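Local coordinates for arfgap-like finger domain containing protein (Cryptosporidium parvum Iowa II, PDB 2OWA) that probably activates the GTPase activity of ADP-ribosylation factor through a zinc-bearing ArfGAP domain, the part of the longer protein held in this chain, at residues C39-S44 and V56-N61; W49-F54 and H72-R77; R101-Q106 and R126-I131. All coordinates share one frame; numbering follows the deposited sequence.

Contact 1: C39-S44 and V56-N61; sequences CFDCES and VFICLN. With ZN (zinc ion), chain C.
C39, C42 and C59 turn their SG atoms onto one zinc ion, two from the 39-44 loop and one from C59, just past strand 56-58. C39 SG and C42 SG each lie 2.4 Å from the zinc ion, and C62, in the first turn of helix 60-67, supplies the fourth sulfur. This is the Cys4 zinc finger of the ArfGAP domain, built from two CxxC pairs. In the second shell, backbone N-H groups point at the sulfurs. C39 SG, set anti to its own backbone N (chi1 165°), receives C42 N at 3.5 Å and, more weakly, D41 N within its loop and C59 N from across the contact. C42 SG takes S44 N at 3.5 Å. C59 stands at the N-cap of helix 60-67, where its SG also accepts a backbone N-H of the first turn. S44 OG packs on C59 CB at 3.7 Å. Farther from the metal, F40 N donates to F57 O at 2.9 Å and ties the loop to the strand. Beyond that bond the F40 ring lies on V56: CG1 sits over the ring centre, 3.7 Å from the centroid and 13° off the normal, a CH-pi contact. I58 CG2 touches F40 CB and lies 4.0 Å from D41 OD1. The carboxylate of D41 has its polar partners outside the two segments: a salt bridge to K117 and hydrogen bonds to H66 and Y119. Y119 also meets the F40 ring edge-to-face. Four cysteine sulfurs on one divalent ion imply, if all are thiolates, a site of net negative charge; the N-H donors and the start of helix 60-67 would be expected to offset part of that charge.

Contact 2: W49-F54 and H72-R77; sequences WLSLSF and HISFVR
L50 and R77 pair through both backbone bonds: L50 N gives to R77 O at 2.8 Å, and R77 N returns a bond to L50 O. L52 N also donates to F75 O at 2.8 Å. Two CA-H groups add to these bonds, V76 CA toward L50 O and S51 CA toward F75 O. Strand 49-51 is the middle strand of the small antiparallel sheet of the ArfGAP fold, with 76-78 on one side and 56-58 on the other; S51 and V76 form the non-hydrogen-bonded pair. Serine hydroxyls carry the polar side-chain links. S51 OG and S74 OG share a hydrogen bond of 2.8 Å, and S74 OG also bonds to H66. F75 N donates to S53 OG at 3.1 Å. Among apolar contacts, L52 and F75 run side by side and point the same way, with L52 CD1 3.3 Å from F75 CE2; F75 CG, anti to its backbone N (chi1 177°), starts the ring on this course alongside L52. W49 crosses V76 at about a right angle, W49 CE3 lying 3.7 Å from V76 CG1. The W49 ring also has R67 as its cation-pi partner. L50 CD1 packs against R77 CB at 3.9 Å.

Contact 3: R101-Q106 and R126-I131; sequences RNYFKQ and RQYKQI
Y103 reaches from helix 97-107 to Y128 on helix 123-135, in a helix pair of the ArfGAP domain whose short segments run roughly antiparallel at 145°, their axes 11.2 Å apart. Y103 CB begins the contact against Y128 CD1 and CE1. Y103 CG, anti to the backbone N (chi1 175°), meets Y128 CD1 at 3.3 Å, and Y128 CD1 lies over one face of the Y103 ring, offset toward the rim. Along one side of the ring, Y103 CD2 and then Y103 CE2 slide past Y128 CB, with Y103 CE2 3.4 Å from it. On the other side, Y103 CE1 touches I131 CD1 at 3.6 Å. The two tyrosine side chains pass in opposite directions with their ring planes 33° apart, an oblique pairing. F104 completes an aromatic cluster: its CE1 lies at the edge of the Y103 ring, in plane, and its CZ approaches Y128 CB at 4.1 Å. The Y103 side chain crosses that of Q127 at about a right angle, its OH packing on Q127 CB and bonding weakly to C124 O. One water bridges the tips, 3.2 Å from Y103 OH and donating to Q127 OE1 at 2.9 Å.

Contacts 1 and 2 are both largely buried and share one sheet: strand 49-51 of contact 2 lies beside strand 56-58 of contact 1, with probable bonds from I58 N to W49 O and from S51 N to V56 O. Contact 3 is helical, only partly buried and away from the zinc. The chemistry follows: metal-sulfur bonds in contact 1, a backbone ladder with serine links in contact 2, and aromatic packing without a direct hydrogen bond between the segments in contact 3. F40 packs on R101 and F104, joining contacts 1 and 3, while S53 and F54 touch K129 and Y128, joining contacts 2 and 3.

Contact 1: C39-S44 and V56-N61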
loop_
_atom_site.group_PDB
_atom_site.type_symbol
_atom_site.label_atom_id
_atom_site.label_comp_id
_atom_site.label_asym_id
_atom_site.label_seq_id
_atom_site.Cartn_x
_atom_site.Cartn_y
_atom_site.Cartn_z
ATOM N N CYS A 39 -10.333 1.836 3.510
ATOM C CA CYS A 39 -9.687 1.115 2.389
ATOM C C CYS A 39 -9.502 2.047 1.191
ATOM O O CYS A 39 -10.403 2.818 0.859
ATOM C CB CYS A 39 -10.531 -0.079 1.989
ATOM S SG CYS A 39 -10.162 -0.849 0.423
ATOM N N PHE A 40 -8.351 1.960 0.536
ATOM C CA PHE A 40 -8.066 2.820 -0.620
ATOM C C PHE A 40 -9.083 2.618 -1.761
ATOM O O PHE A 40 -9.402 3.571 -2.482
ATOM C CB PHE A 40 -6.631 2.586 -1.148
ATOM C CG PHE A 40 -6.197 3.595 -2.185
ATOM C CD1 PHE A 40 -5.861 4.897 -1.809
ATOM C CD2 PHE A 40 -6.109 3.242 -3.519
ATOM C CE1 PHE A 40 -5.465 5.857 -2.769
ATOM C CE2 PHE A 40 -5.698 4.212 -4.494
ATOM C CZ PHE A 40 -5.387 5.514 -4.082
ATOM N N ASP A 41 -9.567 1.389 -1.941
ATOM C CA ASP A 41 -10.493 1.095 -3.055
ATOM C C ASP A 41 -11.975 1.318 -2.736
ATOM O O ASP A 41 -12.709 1.881 -3.567
ATOM C CB ASP A 41 -10.323 -0.348 -3.545
ATOM C CG ASP A 41 -8.962 -0.609 -4.163
ATOM O OD1 ASP A 41 -8.086 0.291 -4.083
ATOM O OD2 ASP A 41 -8.786 -1.725 -4.724
ATOM N N CYS A 42 -12.429 0.886 -1.553
ATOM C CA CYS A 42 -13.861 0.892 -1.277
ATOM C C CYS A 42 -14.296 1.621 -0.008
ATOM O O CYS A 42 -15.482 1.628 0.319
ATOM C CB CYS A 42 -14.380 -0.535 -1.230
ATOM S SG CYS A 42 -14.092 -1.339 0.343
ATOM N N GLU A 43 -13.344 2.177 0.724
ATOM C CA GLU A 43 -13.630 2.910 1.952
ATOM C C GLU A 43 -14.187 2.106 3.179
ATOM O O GLU A 43 -14.565 2.713 4.191
ATOM C CB GLU A 43 -14.440 4.199 1.655
ATOM C CG GLU A 43 -13.826 5.066 0.514
ATOM C CD GLU A 43 -14.485 6.418 0.318
ATOM O OE1 GLU A 43 -15.729 6.492 0.141
ATOM O OE2 GLU A 43 -13.752 7.441 0.309
ATOM N N SER A 44 -14.230 0.772 3.077
ATOM C CA SER A 44 -14.412 -0.132 4.217
ATOM C C SER A 44 -13.425 0.289 5.289
ATOM O O SER A 44 -12.299 0.641 4.992
ATOM C CB SER A 44 -14.166 -1.599 3.792
ATOM O OG SER A 44 -13.967 -2.481 4.901
ATOM N N VAL A 56 -0.549 1.521 -0.465
ATOM C CA VAL A 56 -1.893 1.812 0.014
ATOM C C VAL A 56 -2.384 0.672 0.927
ATOM O O VAL A 56 -1.999 -0.479 0.746
ATOM C CB VAL A 56 -2.894 2.075 -1.129
ATOM C CG1 VAL A 56 -2.518 3.414 -1.900
ATOM C CG2 VAL A 56 -2.925 0.890 -2.079
ATOM N N PHE A 57 -3.233 1.019 1.889
ATOM C CA PHE A 57 -3.962 0.028 2.711
ATOM C C PHE A 57 -5.356 -0.249 2.159
ATOM O O PHE A 57 -6.077 0.688 1.796
ATOM C CB PHE A 57 -4.105 0.497 4.151
ATOM C CG PHE A 57 -2.818 0.593 4.862
ATOM C CD1 PHE A 57 -2.316 -0.497 5.550
ATOM C CD2 PHE A 57 -2.079 1.790 4.828
ATOM C CE1 PHE A 57 -1.067 -0.406 6.220
ATOM C CE2 PHE A 57 -0.864 1.895 5.478
ATOM C CZ PHE A 57 -0.360 0.806 6.196
ATOM N N ILE A 58 -5.723 -1.528 2.138
ATOM C CA ILE A 58 -6.962 -2.012 1.487
ATOM C C ILE A 58 -7.596 -3.098 2.373
ATOM O O ILE A 58 -6.893 -3.693 3.157
ATOM C CB ILE A 58 -6.669 -2.584 0.069
ATOM C CG1 ILE A 58 -5.569 -3.683 0.097
ATOM C CG2 ILE A 58 -6.368 -1.410 -0.940
ATOM C CD1 ILE A 58 -5.299 -4.314 -1.273
ATOM N N CYS A 59 -8.895 -3.375 2.219
ATOM C CA CYS A 59 -9.572 -4.326 3.073
ATOM C C CYS A 59 -9.383 -5.762 2.574
ATOM O O CYS A 59 -8.864 -6.001 1.478
ATOM C CB CYS A 59 -11.077 -3.987 3.206
ATOM S SG CYS A 59 -12.061 -4.106 1.654
ATOM N N LEU A 60 -9.842 -6.707 3.385
ATOM C CA LEU A 60 -9.746 -8.129 3.092
ATOM C C LEU A 60 -10.464 -8.487 1.789
ATOM O O LEU A 60 -10.019 -9.378 1.057
ATOM C CB LEU A 60 -10.226 -8.964 4.307
ATOM C CG LEU A 60 -11.608 -8.754 4.963
ATOM C CD1 LEU A 60 -12.709 -9.263 4.055
ATOM C CD2 LEU A 60 -11.735 -9.442 6.350
ATOM N N ASN A 61 -11.551 -7.773 1.489
ATOM C CA ASN A 61 -12.299 -7.932 0.247
ATOM C C ASN A 61 -11.458 -7.441 -0.947
ATOM O O ASN A 61 -11.193 -8.200 -1.875
ATOM C CB ASN A 61 -13.629 -7.154 0.337
ATOM C CG ASN A 61 -14.660 -7.615 -0.687
ATOM O OD1 ASN A 61 -14.552 -7.337 -1.901
ATOM N ND2 ASN A 61 -15.699 -8.321 -0.192
HETATM ZN ZN ZN C . -11.973 -2.400 0.050
#

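Contact 2: W49-F54 and H72-R77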
loop_
_atom_site.group_PDB
_atom_site.type_symbol
_atom_site.label_atom_id
_atom_site.label_comp_id
_atom_site.label_asym_id
_atom_site.label_seq_id
_atom_site.Cartn_x
_atom_site.Cartn_y
_atom_site.Cartn_z
ATOM N N TRP A 49 -4.964 -4.989 5.137
ATOM C CA TRP A 49 -4.178 -5.486 4.020
ATOM C C TRP A 49 -3.514 -4.304 3.321
ATOM O O TRP A 49 -3.780 -3.149 3.660
ATOM C CB TRP A 49 -5.038 -6.320 3.048
ATOM C CG TRP A 49 -5.396 -7.609 3.632
ATOM C CD1 TRP A 49 -6.326 -7.827 4.623
ATOM C CD2 TRP A 49 -4.806 -8.893 3.348
ATOM N NE1 TRP A 49 -6.341 -9.155 4.966
ATOM C CE2 TRP A 49 -5.448 -9.839 4.189
ATOM C CE3 TRP A 49 -3.803 -9.337 2.471
ATOM C CZ2 TRP A 49 -5.131 -11.211 4.171
ATOM C CZ3 TRP A 49 -3.481 -10.723 2.444
ATOM C CH2 TRP A 49 -4.151 -11.636 3.306
ATOM N N LEU A 50 -2.623 -4.593 2.377
ATOM C CA LEU A 50 -1.902 -3.533 1.694
ATOM C C LEU A 50 -1.435 -3.930 0.267
ATOM O O LEU A 50 -1.281 -5.109 -0.046
ATOM C CB LEU A 50 -0.758 -2.980 2.599
ATOM C CG LEU A 50 0.384 -3.903 3.030
ATOM C CD1 LEU A 50 1.423 -3.965 1.894
ATOM C CD2 LEU A 50 1.034 -3.367 4.295
ATOM N N SER A 51 -1.272 -2.943 -0.614
ATOM C CA SER A 51 -0.508 -3.171 -1.861
ATOM C C SER A 51 0.816 -2.431 -1.656
ATOM O O SER A 51 0.815 -1.182 -1.499
ATOM C CB SER A 51 -1.243 -2.615 -3.087
ATOM O OG SER A 51 -0.400 -2.681 -4.227
ATOM N N LEU A 52 1.929 -3.171 -1.599
ATOM C CA LEU A 52 3.210 -2.513 -1.432
ATOM C C LEU A 52 3.496 -1.573 -2.590
ATOM O O LEU A 52 4.028 -0.509 -2.371
ATOM C CB LEU A 52 4.368 -3.499 -1.283
ATOM C CG LEU A 52 4.605 -3.902 0.176
ATOM C CD1 LEU A 52 5.442 -5.183 0.222
ATOM C CD2 LEU A 52 5.229 -2.735 1.033
ATOM N N SER A 53 3.080 -1.957 -3.802
ATOM C CA SER A 53 3.337 -1.197 -5.055
ATOM C C SER A 53 2.986 0.280 -4.953
ATOM O O SER A 53 3.770 1.144 -5.321
ATOM C CB SER A 53 2.533 -1.814 -6.225
ATOM O OG SER A 53 2.643 -3.240 -6.224
ATOM N N PHE A 54 1.787 0.555 -4.450
ATOM C CA PHE A 54 1.286 1.926 -4.312
ATOM C C PHE A 54 1.359 2.414 -2.875
ATOM O O PHE A 54 0.946 3.520 -2.572
ATOM C CB PHE A 54 -0.139 1.974 -4.875
ATOM C CG PHE A 54 -0.245 1.295 -6.201
ATOM C CD1 PHE A 54 0.359 1.861 -7.339
ATOM C CD2 PHE A 54 -0.905 0.075 -6.321
ATOM C CE1 PHE A 54 0.292 1.217 -8.581
ATOM C CE2 PHE A 54 -0.979 -0.563 -7.539
ATOM C CZ PHE A 54 -0.397 -0.001 -8.664
ATOM N N HIS A 72 3.349 -7.769 -10.506
ATOM C CA HIS A 72 3.795 -6.608 -11.268
ATOM C C HIS A 72 2.735 -5.506 -11.342
ATOM O O HIS A 72 3.055 -4.319 -11.613
ATOM C CB HIS A 72 4.237 -7.055 -12.680
ATOM C CG HIS A 72 3.122 -7.594 -13.526
ATOM N ND1 HIS A 72 2.461 -8.763 -13.225
ATOM C CD2 HIS A 72 2.536 -7.106 -14.651
ATOM C CE1 HIS A 72 1.508 -8.969 -14.121
ATOM N NE2 HIS A 72 1.531 -7.974 -14.992
ATOM N N ILE A 73 1.472 -5.892 -11.139
ATOM C CA ILE A 73 0.369 -4.939 -11.055
ATOM C C ILE A 73 0.204 -4.471 -9.589
ATOM O O ILE A 73 0.336 -3.297 -9.288
ATOM C CB ILE A 73 -0.941 -5.562 -11.606
ATOM C CG1 ILE A 73 -0.717 -6.172 -13.011
ATOM C CG2 ILE A 73 -2.130 -4.568 -11.505
ATOM C CD1 ILE A 73 -0.917 -5.224 -14.154
ATOM N N SER A 74 -0.022 -5.408 -8.680
ATOM C CA SER A 74 -0.215 -5.072 -7.280
ATOM C C SER A 74 0.274 -6.201 -6.399
ATOM O O SER A 74 -0.151 -7.326 -6.567
ATOM C CB SER A 74 -1.684 -4.711 -7.020
ATOM O OG SER A 74 -1.932 -4.488 -5.661
ATOM N N PHE A 75 1.192 -5.883 -5.483
ATOM C CA PHE A 75 1.950 -6.845 -4.670
ATOM C C PHE A 75 1.378 -6.746 -3.276
ATOM O O PHE A 75 1.611 -5.768 -2.576
ATOM C CB PHE A 75 3.449 -6.460 -4.693
ATOM C CG PHE A 75 4.360 -7.332 -3.839
ATOM C CD1 PHE A 75 5.184 -8.282 -4.416
ATOM C CD2 PHE A 75 4.455 -7.137 -2.455
ATOM C CE1 PHE A 75 6.057 -9.060 -3.649
ATOM C CE2 PHE A 75 5.311 -7.921 -1.652
ATOM C CZ PHE A 75 6.131 -8.881 -2.270
ATOM N N VAL A 76 0.640 -7.775 -2.876
ATOM C CA VAL A 76 -0.298 -7.680 -1.752
ATOM C C VAL A 76 0.256 -8.414 -0.538
ATOM O O VAL A 76 0.797 -9.508 -0.675
ATOM C CB VAL A 76 -1.699 -8.255 -2.157
ATOM C CG1 VAL A 76 -2.624 -8.450 -0.953
ATOM C CG2 VAL A 76 -2.322 -7.396 -3.225
ATOM N N ARG A 77 0.132 -7.776 0.626
ATOM C CA ARG A 77 0.492 -8.349 1.928
ATOM C C ARG A 77 -0.559 -8.007 2.962
ATOM O O ARG A 77 -1.287 -7.040 2.821
ATOM C CB ARG A 77 1.854 -7.791 2.438
ATOM C CG ARG A 77 3.074 -8.189 1.595
ATOM C CD ARG A 77 3.225 -9.693 1.720
ATOM N NE ARG A 77 4.408 -10.275 1.090
ATOM C CZ ARG A 77 4.403 -10.927 -0.080
ATOM N NH1 ARG A 77 3.288 -11.017 -0.829
ATOM N NH2 ARG A 77 5.540 -11.458 -0.521
#

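Contact 3: R101-Q106 and R126-I131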
loop_
_atom_site.group_PDB
_atom_site.type_symbol
_atom_site.label_atom_id
_atom_site.label_comp_id
_atom_site.label_asym_id
_atom_site.label_seq_id
_atom_site.Cartn_x
_atom_site.Cartn_y
_atom_site.Cartn_z
ATOM N N ARG A 101 -4.137 8.949 -2.915
ATOM C CA ARG A 101 -5.383 9.642 -3.269
ATOM C C ARG A 101 -5.026 10.992 -3.891
ATOM O O ARG A 101 -5.574 11.354 -4.913
ATOM C CB ARG A 101 -6.286 9.887 -2.039
ATOM C CG ARG A 101 -7.297 8.788 -1.779
ATOM C CD ARG A 101 -7.822 8.873 -0.330
ATOM N NE ARG A 101 -8.413 7.622 0.111
ATOM C CZ ARG A 101 -8.406 7.217 1.377
ATOM N NH1 ARG A 101 -7.845 7.998 2.297
ATOM N NH2 ARG A 101 -8.958 6.042 1.723
ATOM N N ASN A 102 -4.066 11.691 -3.305
ATOM C CA ASN A 102 -3.715 13.005 -3.804
ATOM C C ASN A 102 -3.159 12.902 -5.214
ATOM O O ASN A 102 -3.580 13.639 -6.095
ATOM C CB ASN A 102 -2.726 13.752 -2.869
ATOM C CG ASN A 102 -2.156 15.036 -3.521
ATOM O OD1 ASN A 102 -2.905 15.899 -3.958
ATOM N ND2 ASN A 102 -0.837 15.143 -3.595
ATOM N N TYR A 103 -2.206 11.982 -5.418
ATOM C CA TYR A 103 -1.621 11.792 -6.721
ATOM C C TYR A 103 -2.669 11.392 -7.782
ATOM O O TYR A 103 -2.751 12.025 -8.842
ATOM C CB TYR A 103 -0.489 10.768 -6.666
ATOM C CG TYR A 103 0.080 10.433 -8.028
ATOM C CD1 TYR A 103 1.052 11.236 -8.606
ATOM C CD2 TYR A 103 -0.388 9.324 -8.754
ATOM C CE1 TYR A 103 1.574 10.941 -9.838
ATOM C CE2 TYR A 103 0.136 9.024 -9.997
ATOM C CZ TYR A 103 1.104 9.842 -10.527
ATOM O OH TYR A 103 1.625 9.569 -11.741
ATOM N N PHE A 104 -3.439 10.358 -7.480
ATOM C CA PHE A 104 -4.448 9.812 -8.417
ATOM C C PHE A 104 -5.603 10.770 -8.744
ATOM O O PHE A 104 -5.967 10.885 -9.908
ATOM C CB PHE A 104 -4.932 8.394 -8.013
ATOM C CG PHE A 104 -3.890 7.315 -8.245
ATOM C CD1 PHE A 104 -3.396 7.075 -9.532
ATOM C CD2 PHE A 104 -3.396 6.545 -7.170
ATOM C CE1 PHE A 104 -2.402 6.096 -9.759
ATOM C CE2 PHE A 104 -2.432 5.562 -7.362
ATOM C CZ PHE A 104 -1.914 5.338 -8.670
ATOM N N LYS A 105 -6.140 11.482 -7.751
ATOM C CA LYS A 105 -7.171 12.483 -8.038
ATOM C C LYS A 105 -6.638 13.555 -9.003
ATOM O O LYS A 105 -7.410 14.073 -9.779
ATOM C CB LYS A 105 -7.717 13.170 -6.775
ATOM C CG LYS A 105 -8.472 12.269 -5.772
ATOM C CD LYS A 105 -8.957 13.116 -4.572
ATOM C CE LYS A 105 -9.819 12.311 -3.571
ATOM N NZ LYS A 105 -11.016 11.552 -4.173
ATOM N N GLN A 106 -5.343 13.903 -8.922
ATOM C CA GLN A 106 -4.744 14.852 -9.890
ATOM C C GLN A 106 -4.549 14.249 -11.283
ATOM O O GLN A 106 -4.932 14.865 -12.289
ATOM C CB GLN A 106 -3.406 15.445 -9.391
ATOM C CG GLN A 106 -3.440 15.997 -7.956
ATOM C CD GLN A 106 -2.536 17.226 -7.734
ATOM O OE1 GLN A 106 -2.162 17.933 -8.696
ATOM N NE2 GLN A 106 -2.192 17.492 -6.455
ATOM N N ARG A 126 1.973 2.973 -12.711
ATOM C CA ARG A 126 3.404 2.653 -12.878
ATOM C C ARG A 126 4.270 3.849 -12.477
ATOM O O ARG A 126 5.193 3.682 -11.711
ATOM C CB ARG A 126 3.696 2.220 -14.306
ATOM C CG ARG A 126 5.156 1.862 -14.571
ATOM N N GLN A 127 3.917 5.037 -12.969
ATOM C CA GLN A 127 4.561 6.287 -12.658
ATOM C C GLN A 127 4.589 6.640 -11.156
ATOM O O GLN A 127 5.625 7.078 -10.619
ATOM C CB GLN A 127 3.867 7.392 -13.418
ATOM C CG GLN A 127 4.764 8.057 -14.437
ATOM C CD GLN A 127 4.013 8.509 -15.658
ATOM O OE1 GLN A 127 2.947 9.115 -15.558
ATOM N NE2 GLN A 127 4.561 8.217 -16.828
ATOM N N TYR A 128 3.464 6.430 -10.481
ATOM C CA TYR A 128 3.416 6.633 -9.010
ATOM C C TYR A 128 4.293 5.620 -8.256
ATOM O O TYR A 128 4.956 5.987 -7.291
ATOM C CB TYR A 128 1.971 6.639 -8.500
ATOM C CG TYR A 128 1.846 6.928 -7.033
ATOM C CD1 TYR A 128 2.063 8.230 -6.534
ATOM C CD2 TYR A 128 1.574 5.901 -6.140
ATOM C CE1 TYR A 128 1.967 8.492 -5.171
ATOM C CE2 TYR A 128 1.482 6.150 -4.772
ATOM C CZ TYR A 128 1.670 7.434 -4.305
ATOM O OH TYR A 128 1.588 7.661 -2.971
ATOM N N LYS A 129 4.271 4.357 -8.681
ATOM C CA LYS A 129 5.115 3.298 -8.118
ATOM C C LYS A 129 6.619 3.706 -8.192
ATOM O O LYS A 129 7.365 3.530 -7.227
ATOM C CB LYS A 129 4.860 1.995 -8.887
ATOM C CG LYS A 129 5.147 0.665 -8.183
ATOM C CD LYS A 129 6.337 -0.097 -8.787
ATOM C CE LYS A 129 6.312 -1.606 -8.401
ATOM N NZ LYS A 129 5.451 -2.515 -9.298
ATOM N N GLN A 130 7.020 4.285 -9.328
ATOM C CA GLN A 130 8.363 4.831 -9.532
ATOM C C GLN A 130 8.692 6.052 -8.704
ATOM O O GLN A 130 9.838 6.225 -8.360
ATOM C CB GLN A 130 8.613 5.162 -11.016
ATOM C CG GLN A 130 8.916 3.933 -11.850
ATOM C CD GLN A 130 9.333 4.274 -13.289
ATOM O OE1 GLN A 130 9.059 3.522 -14.208
ATOM N NE2 GLN A 130 9.983 5.425 -13.475
ATOM N N ILE A 131 7.715 6.913 -8.425
ATOM C CA ILE A 131 7.901 8.065 -7.511
ATOM C C ILE A 131 8.269 7.550 -6.118
ATOM O O ILE A 131 9.176 8.076 -5.444
ATOM C CB ILE A 131 6.623 8.982 -7.431
ATOM C CG1 ILE A 131 6.360 9.684 -8.783
ATOM C CG2 ILE A 131 6.727 10.018 -6.297
ATOM C CD1 ILE A 131 4.943 10.254 -8.907
HETATM O O HOH W 1 0.277 9.722 -14.690
#